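Side-chain contacts in Rho-class glutathione S-transferase (Laternula elliptica, PDB 3QAV), which probably conjugates glutathione to electrophilic compounds as a cytosolic glutathione transferase: residues Ile195-Ala200 against Pro228-Ser233; Met191-Val196 against Lys211-Met216; Val44-Lys49 against Ile222-Pro227. All coordinates share one frame; numbering follows the deposited sequence.

Contacts 1 and 2 both use helix 183-197 of the helical C-terminal domain, and their first segments overlap at Ile195 and Val196. Contact 2 is partly buried and mainly apolar, a tyrosine ring set against valines and alanine, with one water tying its hydroxyl to the backbone. Contact 1, at the end of the same helix, lies at the surface and relies on an arginine stacked on tryptophan and hydrogen-bonded to a loop. Contact 3, also partly buried, instead joins the N-terminal domain to the short helix that follows helix 207-217; its touches are few, with no hydrogen bond between the two segments, and its polar groups bond chiefly to residues outside both. Residues 222-227 run directly into the loop of contact 1.

Contact 1. Residues Ile195-Ala200 against Pro228-Ser233; sequences IVRQGA and PHWAES
The side chain of Arg197, at the end of helix 183-197, lies along the indole of Trp230 in the loop after helix 220-224. The guanidinium rests flat on the ring, planes 6° apart, and Arg197 CZ stands 3.8 Å from the centroid of the five-membered ring, a cation-pi contact. The aliphatic part packs equally closely: Arg197 CD makes a CH-pi contact 3.7 Å from that centroid, while CB and CG continue over the six-membered ring. A bend at chi2 (73°) turns the chain along the indole. At its far end Arg197 NH1 donates to Ser233 OG (2.7 Å), which lies 23° out of the guanidinium plane; Ser233 OG donates to His229 O (2.6 Å), a bond across the type I turn Trp230-Ser233. NH2 adds only weak bonds to the carbonyls of Trp230 and Ser233. The looser side holds His229, whose NE2 stays 4.2 Å from Arg197 NH1 and whose ND1 bonds to Ser33. Glutathione-binding Ser35 has its side chain about 8 Å from that of His229. One cation thus bonds closely to a hydroxyl and weakly to two carbonyls while lying on an aromatic face, consistent with fixing the loop near the active site against the helical domain.

Contact 2. Residues Met191-Val196 against Lys211-Met216; sequences MVALIV and KYYNMM
Segments 191-196 of helix 183-197 and 211-216 of helix 207-217 cross at 104°, their axes 10.5 Å apart at closest approach, with Val192 and Tyr213 the nearest pair of alpha carbons. Both belong to the all-helical C-terminal domain of the glutathione S-transferase fold, and a single aromatic side chain bridges most of the gap. With CG anti to the backbone N (chi1 175°), Tyr213 extends toward the other helix. Val196 comes from the opposite direction and sets its CG2 methyl over the centre of one ring face, a CH-pi contact of 3.8 Å to the centroid and 6° off the normal. The other methyl, CG1, reaches the phenol end, 3.8 Å from Tyr213 CZ. Val192 and Ala193, one turn earlier, meet the flank of the ring obliquely: Val192 CG1 is 4.1 Å from Tyr213 CD1, and Ala193 CA is 3.7 Å from Tyr213 CE1. Phe189, another turn back, also touches Tyr213, so the ring is wedged against successive turns of helix 183-197. The hydroxyl carries the one polar link between the segments. A water 2.6 Å from Tyr213 OH donates a hydrogen bond to Ala193 O at 2.8 Å.

Contact 3. Residues Val44-Lys49 against Ile222-Pro227; sequences VLQEKK and IVKTMP
The flat groups that meet residues 222-227, the Gln46 amide and the Glu47 carboxylate, are approached at their oxygens, and neither segment lays a side chain flat on the other. Lys224 CD comes up to Gln46 OE1 at 3.3 Å, well tilted from the amide plane, and Thr225 lies on the same side of that plane but beside the chain rather than over the amide. For Glu47 the neighbour is the Ile222 CD1 methyl, a loose 4.4 Å from OE1.

Gln46 CG also meets Thr225 CG2, 3.8 Å away, where the two side chains pass side by side, running oppositely. The bend of Gln46 at chi2 (-73°) brings OE1 to the lysine's CD, and these two side chains cross nearly perpendicular. That encounter joins an oxygen to a methylene; the ammonium end turns off elsewhere.

Polar groups are satisfied largely beyond the two segments. Gln46 NE2 bonds to Tyr52 OH. Glu47 OE1 forms a salt bridge with Arg219 and a hydrogen bond with Thr221 in the first turn of helix 220-224. The Thr225 hydroxyl pairs with Trp39 NE1 of helix 36-47 and with Thr221 O; a chi1 of 55° directs OG1 to these partners and CG2 to Gln46. Thr225 is thereby anchored to both helices.

Helix 36-47, which ends in a Schellman motif at Lys49, connects parallel strands 28-31 and 53-56 in the thioredoxin-like N-terminal domain, and its first turn follows glutathione-binding Ser35. Helix 220-224 and the residue after it lie against the C-terminal part of helix 36-47 at the domain interface, with Ile222 resting on Phe189 of helix 183-197 and Val44 touching both that helix and helix 91-101.

Contact 1. Residues Ile195-Ala200 against Pro228-Ser233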
loop_
_atom_site.group_PDB
_atom_site.type_symbol
_atom_site.label_atom_id
_atom_site.label_comp_id
_atom_site.label_asym_id
_atom_site.label_seq_id
_atom_site.Cartn_x
_atom_site.Cartn_y
_atom_site.Cartn_z
ATOM N N ILE A 195 2.847 -7.077 16.617
ATOM C CA ILE A 195 3.310 -8.462 16.664
ATOM C C ILE A 195 3.624 -8.846 18.108
ATOM O O ILE A 195 3.165 -9.878 18.596
ATOM C CB ILE A 195 4.578 -8.652 15.782
ATOM C CG1 ILE A 195 4.195 -8.544 14.303
ATOM C CG2 ILE A 195 5.234 -10.001 16.063
ATOM C CD1 ILE A 195 5.382 -8.522 13.351
ATOM N N VAL A 196 4.406 -8.015 18.787
ATOM C CA VAL A 196 4.756 -8.269 20.179
ATOM C C VAL A 196 3.483 -8.283 21.023
ATOM O O VAL A 196 3.335 -9.111 21.920
ATOM C CB VAL A 196 5.710 -7.181 20.727
ATOM C CG1 VAL A 196 5.917 -7.372 22.225
ATOM C CG2 VAL A 196 7.046 -7.244 19.999
ATOM N N ARG A 197 2.565 -7.366 20.733
ATOM C CA ARG A 197 1.308 -7.291 21.469
ATOM C C ARG A 197 0.596 -8.639 21.432
ATOM O O ARG A 197 0.038 -9.078 22.431
ATOM C CB ARG A 197 0.403 -6.208 20.869
ATOM C CG ARG A 197 -1.074 -6.298 21.252
ATOM C CD ARG A 197 -1.354 -5.885 22.697
ATOM N NE ARG A 197 -2.795 -5.854 22.969
ATOM C CZ ARG A 197 -3.343 -5.600 24.157
ATOM N NH1 ARG A 197 -4.662 -5.601 24.289
ATOM N NH2 ARG A 197 -2.584 -5.343 25.215
ATOM N N GLN A 198 0.626 -9.295 20.281
ATOM C CA GLN A 198 -0.025 -10.589 20.127
ATOM C C GLN A 198 0.753 -11.692 20.833
ATOM O O GLN A 198 0.417 -12.868 20.718
ATOM C CB GLN A 198 -0.182 -10.924 18.647
ATOM C CG GLN A 198 -1.159 -10.022 17.907
ATOM C CD GLN A 198 -2.608 -10.299 18.268
ATOM O OE1 GLN A 198 -2.927 -11.318 18.890
ATOM N NE2 GLN A 198 -3.500 -9.397 17.862
ATOM N N GLY A 199 1.810 -11.304 21.543
ATOM C CA GLY A 199 2.594 -12.268 22.299
ATOM C C GLY A 199 3.791 -12.946 21.658
ATOM O O GLY A 199 4.252 -13.974 22.157
ATOM N N ALA A 200 4.306 -12.397 20.564
ATOM C CA ALA A 200 5.469 -12.997 19.917
ATOM C C ALA A 200 6.700 -12.842 20.822
ATOM O O ALA A 200 6.893 -11.798 21.457
ATOM C CB ALA A 200 5.722 -12.339 18.577
ATOM N N PRO A 228 -3.807 3.501 23.567
ATOM C CA PRO A 228 -4.410 3.641 24.894
ATOM C C PRO A 228 -5.102 2.444 25.530
ATOM O O PRO A 228 -5.004 2.271 26.744
ATOM C CB PRO A 228 -5.352 4.839 24.730
ATOM C CG PRO A 228 -5.560 4.946 23.251
ATOM C CD PRO A 228 -4.218 4.607 22.690
ATOM N N HIS A 229 -5.776 1.608 24.741
ATOM C CA HIS A 229 -6.497 0.476 25.332
ATOM C C HIS A 229 -5.678 -0.746 25.717
ATOM O O HIS A 229 -6.188 -1.630 26.401
ATOM C CB HIS A 229 -7.673 0.038 24.435
ATOM C CG HIS A 229 -7.317 -0.983 23.394
ATOM N ND1 HIS A 229 -6.803 -0.646 22.161
ATOM C CD2 HIS A 229 -7.441 -2.331 23.391
ATOM C CE1 HIS A 229 -6.631 -1.740 21.440
ATOM N NE2 HIS A 229 -7.011 -2.777 22.163
ATOM N N TRP A 230 -4.416 -0.796 25.304
ATOM C CA TRP A 230 -3.557 -1.937 25.620
ATOM C C TRP A 230 -3.184 -2.069 27.099
ATOM O O TRP A 230 -3.060 -3.178 27.621
ATOM C CB TRP A 230 -2.262 -1.871 24.801
ATOM C CG TRP A 230 -2.420 -2.185 23.334
ATOM C CD1 TRP A 230 -3.579 -2.474 22.669
ATOM C CD2 TRP A 230 -1.375 -2.241 22.360
ATOM N NE1 TRP A 230 -3.320 -2.708 21.340
ATOM C CE2 TRP A 230 -1.973 -2.571 21.122
ATOM C CE3 TRP A 230 0.012 -2.046 22.411
ATOM C CZ2 TRP A 230 -1.228 -2.712 19.942
ATOM C CZ3 TRP A 230 0.751 -2.187 21.238
ATOM C CH2 TRP A 230 0.127 -2.517 20.023
ATOM N N ALA A 231 -2.998 -0.941 27.770
ATOM C CA ALA A 231 -2.607 -0.954 29.173
ATOM C C ALA A 231 -3.515 -1.795 30.065
ATOM O O ALA A 231 -3.030 -2.605 30.853
ATOM C CB ALA A 231 -2.544 0.473 29.701
ATOM N N GLU A 232 -4.825 -1.613 29.926
ATOM C CA GLU A 232 -5.799 -2.328 30.751
ATOM C C GLU A 232 -6.506 -3.499 30.075
ATOM O O GLU A 232 -7.496 -4.010 30.593
ATOM C CB GLU A 232 -6.858 -1.344 31.264
ATOM C CG GLU A 232 -6.305 -0.235 32.137
ATOM C CD GLU A 232 -5.720 -0.761 33.430
ATOM O OE1 GLU A 232 -5.631 -1.999 33.586
ATOM O OE2 GLU A 232 -5.344 0.061 34.289
ATOM N N SER A 233 -6.011 -3.925 28.921
ATOM C CA SER A 233 -6.635 -5.034 28.219
ATOM C C SER A 233 -5.608 -6.131 28.037
ATOM O O SER A 233 -4.416 -5.858 27.914
ATOM C CB SER A 233 -7.169 -4.574 26.860
ATOM O OG SER A 233 -6.117 -4.167 26.002
#

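Contact 2. Residues Met191-Val196 against Lys211-Met216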
loop_
_atom_site.group_PDB
_atom_site.type_symbol
_atom_site.label_atom_id
_atom_site.label_comp_id
_atom_site.label_asym_id
_atom_site.label_seq_id
_atom_site.Cartn_x
_atom_site.Cartn_y
_atom_site.Cartn_z
ATOM N N MET A 191 3.851 -2.106 13.226
ATOM C CA MET A 191 3.592 -3.484 12.859
ATOM C C MET A 191 4.333 -4.433 13.789
ATOM O O MET A 191 3.816 -5.489 14.148
ATOM C CB MET A 191 3.981 -3.716 11.400
ATOM C CG MET A 191 3.083 -2.937 10.447
ATOM S SD MET A 191 3.456 -3.240 8.728
ATOM C CE MET A 191 2.279 -4.505 8.352
ATOM N N VAL A 192 5.544 -4.052 14.189
ATOM C CA VAL A 192 6.312 -4.887 15.111
ATOM C C VAL A 192 5.679 -4.843 16.514
ATOM O O VAL A 192 5.562 -5.873 17.180
ATOM C CB VAL A 192 7.787 -4.439 15.188
ATOM C CG1 VAL A 192 8.540 -5.296 16.209
ATOM C CG2 VAL A 192 8.446 -4.590 13.816
ATOM N N ALA A 193 5.260 -3.657 16.953
ATOM C CA ALA A 193 4.630 -3.500 18.271
ATOM C C ALA A 193 3.368 -4.360 18.348
ATOM O O ALA A 193 3.066 -4.967 19.385
ATOM C CB ALA A 193 4.278 -2.037 18.514
ATOM N N LEU A 194 2.634 -4.404 17.242
ATOM C CA LEU A 194 1.410 -5.193 17.152
ATOM C C LEU A 194 1.771 -6.673 17.288
ATOM O O LEU A 194 1.095 -7.426 17.980
ATOM C CB LEU A 194 0.733 -4.944 15.801
ATOM C CG LEU A 194 -0.640 -5.572 15.544
ATOM C CD1 LEU A 194 -1.688 -4.910 16.421
ATOM C CD2 LEU A 194 -1.009 -5.395 14.081
ATOM N N ILE A 195 2.847 -7.077 16.617
ATOM C CA ILE A 195 3.310 -8.462 16.664
ATOM C C ILE A 195 3.624 -8.846 18.108
ATOM O O ILE A 195 3.165 -9.878 18.596
ATOM C CB ILE A 195 4.578 -8.652 15.782
ATOM C CG1 ILE A 195 4.195 -8.544 14.303
ATOM C CG2 ILE A 195 5.234 -10.001 16.063
ATOM C CD1 ILE A 195 5.382 -8.522 13.351
ATOM N N VAL A 196 4.406 -8.015 18.787
ATOM C CA VAL A 196 4.756 -8.269 20.179
ATOM C C VAL A 196 3.483 -8.283 21.023
ATOM O O VAL A 196 3.335 -9.111 21.920
ATOM C CB VAL A 196 5.710 -7.181 20.727
ATOM C CG1 VAL A 196 5.917 -7.372 22.225
ATOM C CG2 VAL A 196 7.046 -7.244 19.999
ATOM N N LYS A 211 15.804 -6.163 19.469
ATOM C CA LYS A 211 16.656 -5.058 19.886
ATOM C C LYS A 211 16.078 -3.751 19.340
ATOM O O LYS A 211 16.076 -2.719 20.020
ATOM C CB LYS A 211 18.072 -5.285 19.348
ATOM C CG LYS A 211 19.051 -4.154 19.585
ATOM C CD LYS A 211 20.416 -4.521 19.008
ATOM C CE LYS A 211 21.430 -3.409 19.212
ATOM N NZ LYS A 211 22.778 -3.784 18.704
ATOM N N TYR A 212 15.589 -3.811 18.105
ATOM C CA TYR A 212 14.987 -2.654 17.447
ATOM C C TYR A 212 13.735 -2.262 18.223
ATOM O O TYR A 212 13.524 -1.094 18.531
ATOM C CB TYR A 212 14.613 -3.002 16.002
ATOM C CG TYR A 212 13.812 -1.922 15.287
ATOM C CD1 TYR A 212 14.423 -0.759 14.819
ATOM C CD2 TYR A 212 12.437 -2.066 15.094
ATOM C CE1 TYR A 212 13.678 0.233 14.172
ATOM C CE2 TYR A 212 11.688 -1.089 14.456
ATOM C CZ TYR A 212 12.308 0.053 13.996
ATOM O OH TYR A 212 11.560 1.009 13.352
ATOM N N TYR A 213 12.916 -3.255 18.544
ATOM C CA TYR A 213 11.687 -3.026 19.290
ATOM C C TYR A 213 11.960 -2.359 20.637
ATOM O O TYR A 213 11.292 -1.399 21.014
ATOM C CB TYR A 213 10.961 -4.348 19.526
ATOM C CG TYR A 213 9.737 -4.200 20.397
ATOM C CD1 TYR A 213 8.574 -3.623 19.900
ATOM C CD2 TYR A 213 9.749 -4.615 21.728
ATOM C CE1 TYR A 213 7.454 -3.461 20.698
ATOM C CE2 TYR A 213 8.628 -4.457 22.539
ATOM C CZ TYR A 213 7.485 -3.879 22.014
ATOM O OH TYR A 213 6.375 -3.706 22.797
ATOM N N ASN A 214 12.935 -2.887 21.368
ATOM C CA ASN A 214 13.286 -2.333 22.670
ATOM C C ASN A 214 13.755 -0.893 22.556
ATOM O O ASN A 214 13.333 -0.041 23.330
ATOM C CB ASN A 214 14.375 -3.182 23.331
ATOM C CG ASN A 214 13.822 -4.450 23.940
ATOM O OD1 ASN A 214 14.531 -5.442 24.083
ATOM N ND2 ASN A 214 12.552 -4.420 24.318
ATOM N N MET A 215 14.632 -0.620 21.596
ATOM C CA MET A 215 15.125 0.740 21.419
ATOM C C MET A 215 13.965 1.688 21.135
ATOM O O MET A 215 13.832 2.735 21.770
ATOM C CB MET A 215 16.119 0.827 20.260
ATOM C CG MET A 215 16.295 2.254 19.744
ATOM S SD MET A 215 17.366 2.409 18.316
ATOM C CE MET A 215 16.264 1.852 16.994
ATOM N N MET A 216 13.136 1.309 20.169
ATOM C CA MET A 216 11.994 2.123 19.774
ATOM C C MET A 216 10.985 2.319 20.903
ATOM O O MET A 216 10.415 3.400 21.043
ATOM C CB MET A 216 11.316 1.494 18.554
ATOM C CG MET A 216 12.147 1.577 17.285
ATOM S SD MET A 216 12.259 3.263 16.603
ATOM C CE MET A 216 10.837 3.261 15.485
HETATM O O HOH W 1 4.002 -3.869 21.779
#

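Contact 3. Residues Val44-Lys49 against Ile222-Pro227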
loop_
_atom_site.group_PDB
_atom_site.type_symbol
_atom_site.label_atom_id
_atom_site.label_comp_id
_atom_site.label_asym_id
_atom_site.label_seq_id
_atom_site.Cartn_x
_atom_site.Cartn_y
_atom_site.Cartn_z
ATOM N N VAL A 44 4.321 10.578 13.108
ATOM C CA VAL A 44 4.842 11.638 12.247
ATOM C C VAL A 44 4.630 13.000 12.910
ATOM O O VAL A 44 5.538 13.821 12.949
ATOM C CB VAL A 44 4.137 11.651 10.873
ATOM C CG1 VAL A 44 4.544 12.899 10.087
ATOM C CG2 VAL A 44 4.498 10.407 10.100
ATOM N N LEU A 45 3.426 13.235 13.424
ATOM C CA LEU A 45 3.115 14.498 14.085
ATOM C C LEU A 45 4.019 14.741 15.297
ATOM O O LEU A 45 4.560 15.830 15.464
ATOM C CB LEU A 45 1.647 14.518 14.534
ATOM C CG LEU A 45 0.571 14.638 13.448
ATOM C CD1 LEU A 45 -0.796 14.286 14.049
ATOM C CD2 LEU A 45 0.571 16.052 12.867
ATOM N N GLN A 46 4.173 13.718 16.136
ATOM C CA GLN A 46 5.005 13.816 17.330
ATOM C C GLN A 46 6.476 14.018 16.966
ATOM O O GLN A 46 7.135 14.907 17.499
ATOM C CB GLN A 46 4.867 12.549 18.175
ATOM C CG GLN A 46 3.512 12.349 18.854
ATOM C CD GLN A 46 3.288 13.278 20.035
ATOM O OE1 GLN A 46 4.197 13.524 20.825
ATOM N NE2 GLN A 46 2.067 13.781 20.170
ATOM N N GLU A 47 6.990 13.190 16.062
ATOM C CA GLU A 47 8.389 13.294 15.659
ATOM C C GLU A 47 8.715 14.676 15.104
ATOM O O GLU A 47 9.764 15.244 15.409
ATOM C CB GLU A 47 8.716 12.229 14.611
ATOM C CG GLU A 47 8.803 10.825 15.177
ATOM C CD GLU A 47 10.076 10.601 15.972
ATOM O OE1 GLU A 47 10.135 9.620 16.739
ATOM O OE2 GLU A 47 11.022 11.402 15.820
ATOM N N LYS A 48 7.816 15.216 14.290
ATOM C CA LYS A 48 8.031 16.530 13.693
ATOM C C LYS A 48 7.624 17.652 14.642
ATOM O O LYS A 48 7.727 18.827 14.303
ATOM C CB LYS A 48 7.257 16.635 12.374
ATOM C CG LYS A 48 7.573 15.499 11.412
ATOM C CD LYS A 48 6.739 15.557 10.146
ATOM C CE LYS A 48 7.182 16.672 9.220
ATOM N NZ LYS A 48 8.560 16.495 8.681
ATOM N N LYS A 49 7.158 17.273 15.831
ATOM C CA LYS A 49 6.742 18.221 16.866
ATOM C C LYS A 49 5.587 19.141 16.472
ATOM O O LYS A 49 5.453 20.234 17.019
ATOM C CB LYS A 49 7.928 19.088 17.303
ATOM C CG LYS A 49 9.180 18.324 17.716
ATOM C CD LYS A 49 10.182 19.261 18.381
ATOM C CE LYS A 49 11.493 18.571 18.714
ATOM N NZ LYS A 49 12.306 18.267 17.499
ATOM N N ILE A 222 7.218 7.349 20.840
ATOM C CA ILE A 222 6.519 6.071 20.780
ATOM C C ILE A 222 5.801 5.867 22.111
ATOM O O ILE A 222 4.655 5.424 22.143
ATOM C CB ILE A 222 7.489 4.864 20.533
ATOM C CG1 ILE A 222 7.861 4.751 19.046
ATOM C CG2 ILE A 222 6.810 3.554 20.925
ATOM C CD1 ILE A 222 8.784 5.826 18.549
ATOM N N VAL A 223 6.480 6.191 23.209
ATOM C CA VAL A 223 5.880 6.055 24.533
ATOM C C VAL A 223 4.579 6.848 24.574
ATOM O O VAL A 223 3.569 6.376 25.095
ATOM C CB VAL A 223 6.815 6.595 25.640
ATOM C CG1 VAL A 223 6.111 6.534 26.994
ATOM C CG2 VAL A 223 8.091 5.782 25.677
ATOM N N LYS A 224 4.620 8.055 24.012
ATOM C CA LYS A 224 3.464 8.942 23.968
ATOM C C LYS A 224 2.325 8.437 23.082
ATOM O O LYS A 224 1.168 8.809 23.273
ATOM C CB LYS A 224 3.880 10.327 23.463
ATOM C CG LYS A 224 4.873 11.062 24.340
ATOM C CD LYS A 224 5.099 12.487 23.825
ATOM C CE LYS A 224 5.812 13.357 24.855
ATOM N NZ LYS A 224 7.133 12.793 25.244
ATOM N N THR A 225 2.641 7.594 22.109
ATOM C CA THR A 225 1.597 7.118 21.220
ATOM C C THR A 225 1.210 5.650 21.330
ATOM O O THR A 225 0.596 5.110 20.417
ATOM C CB THR A 225 1.971 7.425 19.773
ATOM O OG1 THR A 225 3.258 6.859 19.491
ATOM C CG2 THR A 225 2.009 8.943 19.553
ATOM N N MET A 226 1.562 4.996 22.436
ATOM C CA MET A 226 1.183 3.595 22.596
ATOM C C MET A 226 -0.347 3.565 22.564
ATOM O O MET A 226 -0.998 4.488 23.061
ATOM C CB MET A 226 1.682 3.039 23.939
ATOM C CG MET A 226 3.210 2.904 24.076
ATOM S SD MET A 226 3.956 1.724 22.920
ATOM C CE MET A 226 3.347 0.164 23.568
ATOM N N PRO A 227 -0.939 2.527 21.952
ATOM C CA PRO A 227 -2.403 2.406 21.875
ATOM C C PRO A 227 -2.997 2.471 23.283
ATOM O O PRO A 227 -2.739 1.600 24.113
ATOM C CB PRO A 227 -2.597 1.037 21.231
ATOM C CG PRO A 227 -1.414 0.943 20.308
ATOM C CD PRO A 227 -0.281 1.459 21.173
#